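Local coordinates for transposon Tn7 transposition protein tnsA (Escherichia coli, PDB 1T0F) that cleaves the 5' DNA strands at the ends of transposon Tn7 as a restriction-enzyme-like endonuclease, forming the transposase together with TnsB, at residues E211-V216 / N255-L260; K176-W181 / Y249-A254; Y51-G56 / F243-I248. One frame throughout, in Å; residues are numbered along the deposited sequence.

Contact 1 (E211-V216 / N255-L260)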
loop_
_atom_site.group_PDB
_atom_site.type_symbol
_atom_site.label_atom_id
_atom_site.label_comp_id
_atom_site.label_asym_id
_atom_site.label_seq_id
_atom_site.Cartn_x
_atom_site.Cartn_y
_atom_site.Cartn_z
ATOM N N GLU A 211 -21.679 19.663 -9.537
ATOM C CA GLU A 211 -20.712 20.737 -9.724
ATOM C C GLU A 211 -19.261 20.386 -9.399
ATOM O O GLU A 211 -18.983 19.454 -8.640
ATOM C CB GLU A 211 -21.160 21.971 -8.930
ATOM C CG GLU A 211 -22.479 22.547 -9.453
ATOM C CD GLU A 211 -22.958 23.773 -8.689
ATOM O OE1 GLU A 211 -22.217 24.778 -8.632
ATOM O OE2 GLU A 211 -24.087 23.732 -8.154
ATOM N N ASN A 212 -18.344 21.140 -10.000
ATOM C CA ASN A 212 -16.909 20.948 -9.813
ATOM C C ASN A 212 -16.515 21.238 -8.365
ATOM O O ASN A 212 -16.901 22.259 -7.797
ATOM C CB ASN A 212 -16.141 21.857 -10.781
ATOM C CG ASN A 212 -14.647 21.850 -10.537
ATOM O OD1 ASN A 212 -14.137 22.597 -9.703
ATOM N ND2 ASN A 212 -13.937 20.993 -11.260
ATOM N N ILE A 213 -15.731 20.337 -7.774
ATOM C CA ILE A 213 -15.321 20.475 -6.379
ATOM C C ILE A 213 -14.593 21.769 -6.012
ATOM O O ILE A 213 -14.828 22.324 -4.942
ATOM C CB ILE A 213 -14.447 19.262 -5.936
ATOM C CG1 ILE A 213 -14.091 19.381 -4.453
ATOM C CG2 ILE A 213 -13.184 19.195 -6.767
ATOM C CD1 ILE A 213 -15.288 19.361 -3.535
ATOM N N ILE A 214 -13.709 22.252 -6.879
ATOM C CA ILE A 214 -12.977 23.479 -6.576
ATOM C C ILE A 214 -13.923 24.685 -6.591
ATOM O O ILE A 214 -13.854 25.550 -5.715
ATOM C CB ILE A 214 -11.829 23.710 -7.584
ATOM C CG1 ILE A 214 -10.948 22.455 -7.671
ATOM C CG2 ILE A 214 -10.995 24.908 -7.151
ATOM C CD1 ILE A 214 -10.355 22.013 -6.337
ATOM N N ASN A 215 -14.810 24.733 -7.581
ATOM C CA ASN A 215 -15.770 25.830 -7.674
ATOM C C ASN A 215 -16.636 25.860 -6.420
ATOM O O ASN A 215 -16.819 26.911 -5.805
ATOM C CB ASN A 215 -16.658 25.672 -8.909
ATOM C CG ASN A 215 -15.904 25.899 -10.198
ATOM O OD1 ASN A 215 -14.843 26.523 -10.204
ATOM N ND2 ASN A 215 -16.456 25.409 -11.301
ATOM N N VAL A 216 -17.153 24.697 -6.031
ATOM C CA VAL A 216 -17.989 24.605 -4.844
ATOM C C VAL A 216 -17.265 25.081 -3.585
ATOM O O VAL A 216 -17.830 25.845 -2.799
ATOM C CB VAL A 216 -18.501 23.162 -4.624
ATOM C CG1 VAL A 216 -19.203 23.059 -3.278
ATOM C CG2 VAL A 216 -19.466 22.785 -5.734
ATOM N N ASN A 255 -12.549 16.714 -10.357
ATOM C CA ASN A 255 -13.602 15.892 -9.766
ATOM C C ASN A 255 -14.864 16.708 -9.517
ATOM O O ASN A 255 -14.787 17.886 -9.182
ATOM C CB ASN A 255 -13.147 15.318 -8.417
ATOM C CG ASN A 255 -12.441 13.983 -8.546
ATOM O OD1 ASN A 255 -12.855 12.997 -7.941
ATOM N ND2 ASN A 255 -11.367 13.948 -9.319
ATOM N N LYS A 256 -16.021 16.077 -9.687
ATOM C CA LYS A 256 -17.285 16.728 -9.391
ATOM C C LYS A 256 -17.544 16.345 -7.941
ATOM O O LYS A 256 -16.964 15.377 -7.448
ATOM C CB LYS A 256 -18.407 16.193 -10.282
ATOM C CG LYS A 256 -18.280 16.615 -11.732
ATOM C CD LYS A 256 -19.483 16.166 -12.546
ATOM C CE LYS A 256 -19.348 16.623 -13.987
ATOM N NZ LYS A 256 -18.076 16.128 -14.590
ATOM N N CYS A 257 -18.404 17.089 -7.258
ATOM C CA CYS A 257 -18.692 16.805 -5.858
ATOM C C CYS A 257 -19.224 15.396 -5.610
ATOM O O CYS A 257 -18.980 14.808 -4.547
ATOM C CB CYS A 257 -19.666 17.847 -5.308
ATOM S SG CYS A 257 -18.945 19.507 -5.236
ATOM N N ALA A 258 -19.940 14.848 -6.589
ATOM C CA ALA A 258 -20.488 13.507 -6.457
ATOM C C ALA A 258 -19.376 12.458 -6.496
ATOM O O ALA A 258 -19.597 11.311 -6.108
ATOM C CB ALA A 258 -21.493 13.235 -7.566
ATOM N N ASP A 259 -18.193 12.848 -6.976
ATOM C CA ASP A 259 -17.059 11.921 -7.039
ATOM C C ASP A 259 -16.419 11.722 -5.672
ATOM O O ASP A 259 -15.615 10.812 -5.482
ATOM C CB ASP A 259 -15.979 12.419 -8.004
ATOM C CG ASP A 259 -16.391 12.309 -9.456
ATOM O OD1 ASP A 259 -16.975 11.273 -9.835
ATOM O OD2 ASP A 259 -16.110 13.252 -10.226
ATOM N N LEU A 260 -16.750 12.586 -4.722
ATOM C CA LEU A 260 -16.178 12.457 -3.391
ATOM C C LEU A 260 -17.065 11.621 -2.491
ATOM O O LEU A 260 -18.286 11.781 -2.481
ATOM C CB LEU A 260 -15.958 13.832 -2.753
ATOM C CG LEU A 260 -14.646 14.540 -3.102
ATOM C CD1 LEU A 260 -14.570 14.814 -4.594
ATOM C CD2 LEU A 260 -14.553 15.829 -2.318
#
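The backbones of 211-216 and 255-260 meet in a single bridge at N212 and K256, where C257 N donates to E211 O (2.8 Å), nearly along the C=O axis, and I213 N donates to N255 O in an almost straight bond of 3.0 Å. These bonds flank K256, whose own N donates to D259 OD2 while its long side chain leads away. N212 is the N-cap of helix 213-223: with CG anti to its backbone N (chi1 173°), OD1 turns back over the first turn and accepts from N215 N at 3.1 Å, on a lone pair, and more weakly from I214 N. Its ND2 donates to R253 O, so one amide caps the helix and ties it to the loop. An alanine here would remove the amide, and the start of the helix would probably fray and its link to R253 O loosen. Beside the bridge the contact turns apolar. C257 SG, anti to its own carbonyl carbon, lies 3.4 Å from V216 CG2 and also faces I213 CD1, a close apolar setting that suits a short thiol. I213 CD1 meets L260 CD2 at 3.8 Å, the two chains crossing at about a right angle.

Contact 2 (K176-W181 / Y249-A254); sequences KENIEW and YKSFRA
CG of N178 stands anti to its own carbonyl carbon (chi1 -84°), which carries the amide off helix 173-183 toward the loop 249-254, while W181 and F252 both place CG anti to the backbone N and so bring their rings together. The amide of N178 uses both ends. Its OD1 accepts from F252 N at 2.8 Å, in the carbonyl plane and on a lone pair; its ND2 donates to K250 O at 3.0 Å, with the oxygen close to the amide plane although the donor sits above the plane of that carbonyl. Asparagine suits the place because it offers an acceptor and a donor side by side to two main-chain groups flanking S251, and ND2 also donates to I248 O. One turn on, W181 sets CZ3 3.6 Å above one face of the F252 ring, offset toward its rim; the planes are inclined at 32°, an oblique aromatic pair. Further along, the F252 ring packs on helices 213-223 and 230-240, and R236 makes a cation-pi contact with W181. E177 is bent at chi2, with CG in the crowded position between N and carbonyl carbon (chi1 49°), so its carboxylate lies beside S251; the S251 OG to E177 OE1 approach of 3.4 Å is weak. The chemistry is thus divided: a buried amide satisfies main-chain N-H and C=O groups and probably fixes the course of the loop, the aromatic rings pack beside it, and the charge of E177 stays at the margin, where the guanidinium of R253 would probably favour its ionised form.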
loop_
_atom_site.group_PDB
_atom_site.type_symbol
_atom_site.label_atom_id
_atom_site.label_comp_id
_atom_site.label_asym_id
_atom_site.label_seq_id
_atom_site.Cartn_x
_atom_site.Cartn_y
_atom_site.Cartn_z
ATOM N N LYS A 176 -0.385 9.787 -9.563
ATOM C CA LYS A 176 0.877 10.357 -9.132
ATOM C C LYS A 176 0.747 11.865 -8.898
ATOM O O LYS A 176 1.172 12.377 -7.864
ATOM C CB LYS A 176 1.949 10.069 -10.186
ATOM C CG LYS A 176 3.364 10.424 -9.766
ATOM C CD LYS A 176 4.397 9.694 -10.631
ATOM C CE LYS A 176 4.279 8.173 -10.482
ATOM N NZ LYS A 176 5.369 7.409 -11.174
ATOM N N GLU A 177 0.150 12.580 -9.850
ATOM C CA GLU A 177 0.001 14.023 -9.682
ATOM C C GLU A 177 -0.931 14.364 -8.525
ATOM O O GLU A 177 -0.729 15.365 -7.834
ATOM C CB GLU A 177 -0.473 14.683 -10.991
ATOM C CG GLU A 177 -1.666 14.038 -11.675
ATOM C CD GLU A 177 -2.989 14.759 -11.411
ATOM O OE1 GLU A 177 -3.050 16.001 -11.577
ATOM O OE2 GLU A 177 -3.972 14.081 -11.052
ATOM N N ASN A 178 -1.946 13.538 -8.298
ATOM C CA ASN A 178 -2.861 13.796 -7.185
ATOM C C ASN A 178 -2.152 13.628 -5.849
ATOM O O ASN A 178 -2.375 14.399 -4.923
ATOM C CB ASN A 178 -4.073 12.860 -7.230
ATOM C CG ASN A 178 -5.169 13.366 -8.152
ATOM O OD1 ASN A 178 -5.428 14.569 -8.228
ATOM N ND2 ASN A 178 -5.836 12.446 -8.839
ATOM N N ILE A 179 -1.304 12.610 -5.746
ATOM C CA ILE A 179 -0.569 12.362 -4.507
ATOM C C ILE A 179 0.430 13.493 -4.267
ATOM O O ILE A 179 0.669 13.905 -3.132
ATOM C CB ILE A 179 0.163 10.999 -4.574
ATOM C CG1 ILE A 179 -0.867 9.862 -4.505
ATOM C CG2 ILE A 179 1.179 10.883 -3.447
ATOM C CD1 ILE A 179 -0.277 8.467 -4.694
ATOM N N GLU A 180 1.003 14.000 -5.350
ATOM C CA GLU A 180 1.961 15.095 -5.269
ATOM C C GLU A 180 1.292 16.323 -4.656
ATOM O O GLU A 180 1.849 16.984 -3.784
ATOM C CB GLU A 180 2.475 15.431 -6.669
ATOM C CG GLU A 180 3.935 15.083 -6.900
ATOM C CD GLU A 180 4.233 14.727 -8.350
ATOM O OE1 GLU A 180 3.810 15.481 -9.253
ATOM O OE2 GLU A 180 4.894 13.690 -8.582
ATOM N N TRP A 181 0.086 16.620 -5.118
ATOM C CA TRP A 181 -0.649 17.771 -4.620
ATOM C C TRP A 181 -1.161 17.543 -3.200
ATOM O O TRP A 181 -1.013 18.401 -2.328
ATOM C CB TRP A 181 -1.819 18.076 -5.560
ATOM C CG TRP A 181 -2.668 19.197 -5.080
ATOM C CD1 TRP A 181 -2.350 20.525 -5.066
ATOM C CD2 TRP A 181 -3.959 19.084 -4.474
ATOM N NE1 TRP A 181 -3.367 21.248 -4.479
ATOM C CE2 TRP A 181 -4.366 20.386 -4.108
ATOM C CE3 TRP A 181 -4.813 18.003 -4.201
ATOM C CZ2 TRP A 181 -5.593 20.640 -3.481
ATOM C CZ3 TRP A 181 -6.031 18.256 -3.577
ATOM C CH2 TRP A 181 -6.409 19.564 -3.225
ATOM N N TYR A 249 -8.225 8.652 -10.264
ATOM C CA TYR A 249 -7.802 8.478 -11.646
ATOM C C TYR A 249 -8.113 9.713 -12.479
ATOM O O TYR A 249 -7.841 9.764 -13.673
ATOM C CB TYR A 249 -8.449 7.225 -12.232
ATOM C CG TYR A 249 -7.757 5.970 -11.747
ATOM C CD1 TYR A 249 -6.526 5.584 -12.276
ATOM C CD2 TYR A 249 -8.293 5.212 -10.707
ATOM C CE1 TYR A 249 -5.840 4.469 -11.776
ATOM C CE2 TYR A 249 -7.618 4.105 -10.202
ATOM C CZ TYR A 249 -6.396 3.740 -10.740
ATOM O OH TYR A 249 -5.736 2.638 -10.241
ATOM N N LYS A 250 -8.677 10.717 -11.819
ATOM C CA LYS A 250 -8.997 11.982 -12.462
ATOM C C LYS A 250 -8.361 13.045 -11.581
ATOM O O LYS A 250 -8.345 12.905 -10.360
ATOM C CB LYS A 250 -10.511 12.179 -12.515
ATOM C CG LYS A 250 -10.958 13.461 -13.198
ATOM C CD LYS A 250 -12.477 13.539 -13.258
ATOM C CE LYS A 250 -13.060 12.372 -14.041
ATOM N NZ LYS A 250 -14.547 12.449 -14.138
ATOM N N SER A 251 -7.813 14.092 -12.190
ATOM C CA SER A 251 -7.206 15.161 -11.413
ATOM C C SER A 251 -8.238 15.584 -10.373
ATOM O O SER A 251 -9.422 15.723 -10.690
ATOM C CB SER A 251 -6.865 16.347 -12.318
ATOM O OG SER A 251 -6.199 17.364 -11.590
ATOM N N PHE A 252 -7.800 15.775 -9.133
ATOM C CA PHE A 252 -8.722 16.170 -8.076
ATOM C C PHE A 252 -9.484 17.437 -8.463
ATOM O O PHE A 252 -10.688 17.524 -8.260
ATOM C CB PHE A 252 -7.960 16.388 -6.760
ATOM C CG PHE A 252 -8.834 16.817 -5.609
ATOM C CD1 PHE A 252 -9.201 18.156 -5.456
ATOM C CD2 PHE A 252 -9.309 15.881 -4.690
ATOM C CE1 PHE A 252 -10.033 18.557 -4.405
ATOM C CE2 PHE A 252 -10.142 16.267 -3.637
ATOM C CZ PHE A 252 -10.506 17.614 -3.495
ATOM N N ARG A 253 -8.783 18.406 -9.042
ATOM C CA ARG A 253 -9.413 19.671 -9.427
ATOM C C ARG A 253 -10.523 19.470 -10.456
ATOM O O ARG A 253 -11.375 20.341 -10.639
ATOM C CB ARG A 253 -8.363 20.625 -10.002
ATOM C CG ARG A 253 -7.984 20.297 -11.433
ATOM C CD ARG A 253 -6.855 21.167 -11.927
ATOM N NE ARG A 253 -5.610 20.857 -11.237
ATOM C CZ ARG A 253 -4.434 21.377 -11.562
ATOM N NH1 ARG A 253 -4.346 22.234 -12.570
ATOM N NH2 ARG A 253 -3.347 21.034 -10.883
ATOM N N ALA A 254 -10.508 18.322 -11.127
ATOM C CA ALA A 254 -11.501 17.999 -12.146
ATOM C C ALA A 254 -12.649 17.139 -11.612
ATOM O O ALA A 254 -13.610 16.856 -12.326
ATOM C CB ALA A 254 -10.820 17.297 -13.314
#

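Contact 3 (Y51-G56 / F243-I248)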
loop_
_atom_site.group_PDB
_atom_site.type_symbol
_atom_site.label_atom_id
_atom_site.label_comp_id
_atom_site.label_asym_id
_atom_site.label_seq_id
_atom_site.Cartn_x
_atom_site.Cartn_y
_atom_site.Cartn_z
ATOM N N TYR A 51 -6.911 6.535 7.065
ATOM C CA TYR A 51 -8.183 5.880 7.337
ATOM C C TYR A 51 -8.727 5.235 6.066
ATOM O O TYR A 51 -8.579 5.780 4.967
ATOM C CB TYR A 51 -9.181 6.909 7.871
ATOM C CG TYR A 51 -10.534 6.329 8.188
ATOM C CD1 TYR A 51 -10.727 5.544 9.320
ATOM C CD2 TYR A 51 -11.624 6.553 7.344
ATOM C CE1 TYR A 51 -11.977 4.993 9.612
ATOM C CE2 TYR A 51 -12.875 6.006 7.625
ATOM C CZ TYR A 51 -13.041 5.228 8.761
ATOM O OH TYR A 51 -14.276 4.690 9.050
ATOM N N SER A 52 -9.353 4.071 6.222
ATOM C CA SER A 52 -9.936 3.337 5.097
ATOM C C SER A 52 -11.436 3.163 5.292
ATOM O O SER A 52 -11.869 2.755 6.367
ATOM C CB SER A 52 -9.310 1.948 4.983
ATOM O OG SER A 52 -10.171 1.056 4.280
ATOM N N HIS A 53 -12.223 3.467 4.259
ATOM C CA HIS A 53 -13.672 3.291 4.360
ATOM C C HIS A 53 -13.995 1.804 4.270
ATOM O O HIS A 53 -14.974 1.335 4.853
ATOM C CB HIS A 53 -14.407 4.023 3.232
ATOM C CG HIS A 53 -14.250 5.509 3.264
ATOM N ND1 HIS A 53 -15.133 6.360 2.633
ATOM C CD2 HIS A 53 -13.290 6.296 3.805
ATOM C CE1 HIS A 53 -14.722 7.606 2.783
ATOM N NE2 HIS A 53 -13.606 7.595 3.490
ATOM N N LYS A 54 -13.165 1.057 3.546
ATOM C CA LYS A 54 -13.386 -0.376 3.384
ATOM C C LYS A 54 -13.166 -1.212 4.637
ATOM O O LYS A 54 -13.926 -2.139 4.903
ATOM C CB LYS A 54 -12.516 -0.923 2.252
ATOM C CG LYS A 54 -12.944 -0.416 0.877
ATOM C CD LYS A 54 -12.072 -0.968 -0.225
ATOM C CE LYS A 54 -12.594 -0.542 -1.591
ATOM N NZ LYS A 54 -13.942 -1.117 -1.886
ATOM N N THR A 55 -12.141 -0.882 5.416
ATOM C CA THR A 55 -11.842 -1.661 6.613
ATOM C C THR A 55 -12.261 -0.972 7.903
ATOM O O THR A 55 -12.421 -1.627 8.930
ATOM C CB THR A 55 -10.335 -1.953 6.723
ATOM O OG1 THR A 55 -9.638 -0.726 6.970
ATOM C CG2 THR A 55 -9.809 -2.580 5.430
ATOM N N GLY A 56 -12.425 0.344 7.851
ATOM C CA GLY A 56 -12.784 1.088 9.045
ATOM C C GLY A 56 -11.570 1.315 9.938
ATOM O O GLY A 56 -11.698 1.872 11.028
ATOM N N PHE A 243 -10.472 10.270 5.290
ATOM C CA PHE A 243 -11.883 10.411 5.640
ATOM C C PHE A 243 -12.719 10.731 4.408
ATOM O O PHE A 243 -13.918 10.467 4.367
ATOM C CB PHE A 243 -12.044 11.471 6.726
ATOM C CG PHE A 243 -11.409 11.074 8.021
ATOM C CD1 PHE A 243 -11.823 9.918 8.674
ATOM C CD2 PHE A 243 -10.364 11.813 8.559
ATOM C CE1 PHE A 243 -11.205 9.497 9.843
ATOM C CE2 PHE A 243 -9.734 11.400 9.733
ATOM C CZ PHE A 243 -10.158 10.238 10.375
ATOM N N ILE A 244 -12.064 11.286 3.397
ATOM C CA ILE A 244 -12.713 11.590 2.139
ATOM C C ILE A 244 -11.896 10.905 1.054
ATOM O O ILE A 244 -10.669 11.003 1.047
ATOM C CB ILE A 244 -12.723 13.106 1.847
ATOM C CG1 ILE A 244 -13.535 13.838 2.917
ATOM C CG2 ILE A 244 -13.309 13.376 0.457
ATOM C CD1 ILE A 244 -13.504 15.354 2.758
ATOM N N LYS A 245 -12.566 10.180 0.165
ATOM C CA LYS A 245 -11.875 9.545 -0.946
ATOM C C LYS A 245 -12.524 10.089 -2.218
ATOM O O LYS A 245 -13.675 10.536 -2.194
ATOM C CB LYS A 245 -11.969 8.018 -0.872
ATOM C CG LYS A 245 -13.353 7.469 -0.693
ATOM C CD LYS A 245 -13.314 6.070 -0.071
ATOM C CE LYS A 245 -12.959 4.988 -1.070
ATOM N NZ LYS A 245 -13.097 3.619 -0.460
ATOM N N PHE A 246 -11.784 10.078 -3.317
ATOM C CA PHE A 246 -12.312 10.621 -4.564
ATOM C C PHE A 246 -11.855 9.807 -5.764
ATOM O O PHE A 246 -11.214 8.773 -5.609
ATOM C CB PHE A 246 -11.854 12.071 -4.723
ATOM C CG PHE A 246 -10.356 12.229 -4.850
ATOM C CD1 PHE A 246 -9.525 12.064 -3.745
ATOM C CD2 PHE A 246 -9.782 12.555 -6.078
ATOM C CE1 PHE A 246 -8.133 12.223 -3.861
ATOM C CE2 PHE A 246 -8.402 12.716 -6.206
ATOM C CZ PHE A 246 -7.571 12.550 -5.094
ATOM N N ASN A 247 -12.198 10.263 -6.966
ATOM C CA ASN A 247 -11.779 9.550 -8.165
ATOM C C ASN A 247 -10.324 9.927 -8.431
ATOM O O ASN A 247 -10.039 10.895 -9.143
ATOM C CB ASN A 247 -12.652 9.939 -9.367
ATOM C CG ASN A 247 -12.328 9.120 -10.601
ATOM O OD1 ASN A 247 -11.450 8.261 -10.568
ATOM N ND2 ASN A 247 -13.036 9.382 -11.699
ATOM N N ILE A 248 -9.412 9.156 -7.845
ATOM C CA ILE A 248 -7.978 9.400 -7.968
ATOM C C ILE A 248 -7.442 9.265 -9.386
ATOM O O ILE A 248 -6.329 9.707 -9.676
ATOM C CB ILE A 248 -7.172 8.444 -7.055
ATOM C CG1 ILE A 248 -7.389 6.992 -7.487
ATOM C CG2 ILE A 248 -7.620 8.608 -5.620
ATOM C CD1 ILE A 248 -6.402 6.011 -6.861
HETATM O O HOH W 1 -14.250 1.846 -3.209
#
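Two pairs of side chains meet here, ring beside ring and alkyl chain over ring. Y51 holds CG anti to its backbone N, and CE1 of F243 comes 3.6 Å above one face of the tyrosine ring, offset toward the rim. The two planes are only 29° apart but slid past each other, so the rings barely overlap; CB of Y51 adds an off-centre CH-pi contact to the phenylalanine ring. Flat rings suit a place that is not fully buried, since even in partial overlap they shield carbon from water. H53 and K245 reach toward each other tip to tip. K245 starts with CG in the crowded position between N and carbonyl carbon (chi1 51°) and bends at chi3, laying CD over the imidazole of H53 3.4 Å from its centroid and 18° off the ring normal, a CH-pi contact. At the edge of that same ring NE2 gives F243 O a weak, bent bond of 3.0 Å, so a flat ring with a polar edge can serve lysine and main chain at once. The ammonium of K245 passes on to a salt bridge with E74, while K54 NZ, 5.0 Å from K245 NZ, donates to V79 O; the two amines also share a water, each through a weak bond. The repulsion between the like charges is probably eased by the carboxylate of E74, which is hydrogen-bonded to S52 OG and K54 N. S52 OG in turn accepts from T55 N at 3.0 Å, an ST motif. The arrangement joins the loop between strands 48-51 and 58-61, where the K54 side chain lies about 5 Å from that of E76, probably an active-site residue, to strand 244-245, which forms a two-stranded antiparallel sheet with 261-262.

How the contacts relate
The three contacts share one continuous piece of chain, 243-260, which carries strand 244-245 and the loop leading to strand 261-262: contact 3 uses 243-248, contact 2 takes 249-254 and contact 1 ends with 255-260. Their partners come from earlier in the chain, 51-56, helix 173-183 and the start of helix 213-223, so the segments alternate and the contacts cross. The centres of contacts 1 and 2 lie about 13 Å apart. Those of contacts 1 and 3 are about 16 Å apart. Contacts 2 and 3 have centres about 15 Å apart. They also touch: F246 packs on F252, and N255 meets N247. The connection between the two strands thus ties the helical C-terminal part together and, through contact 3, to the nuclease part.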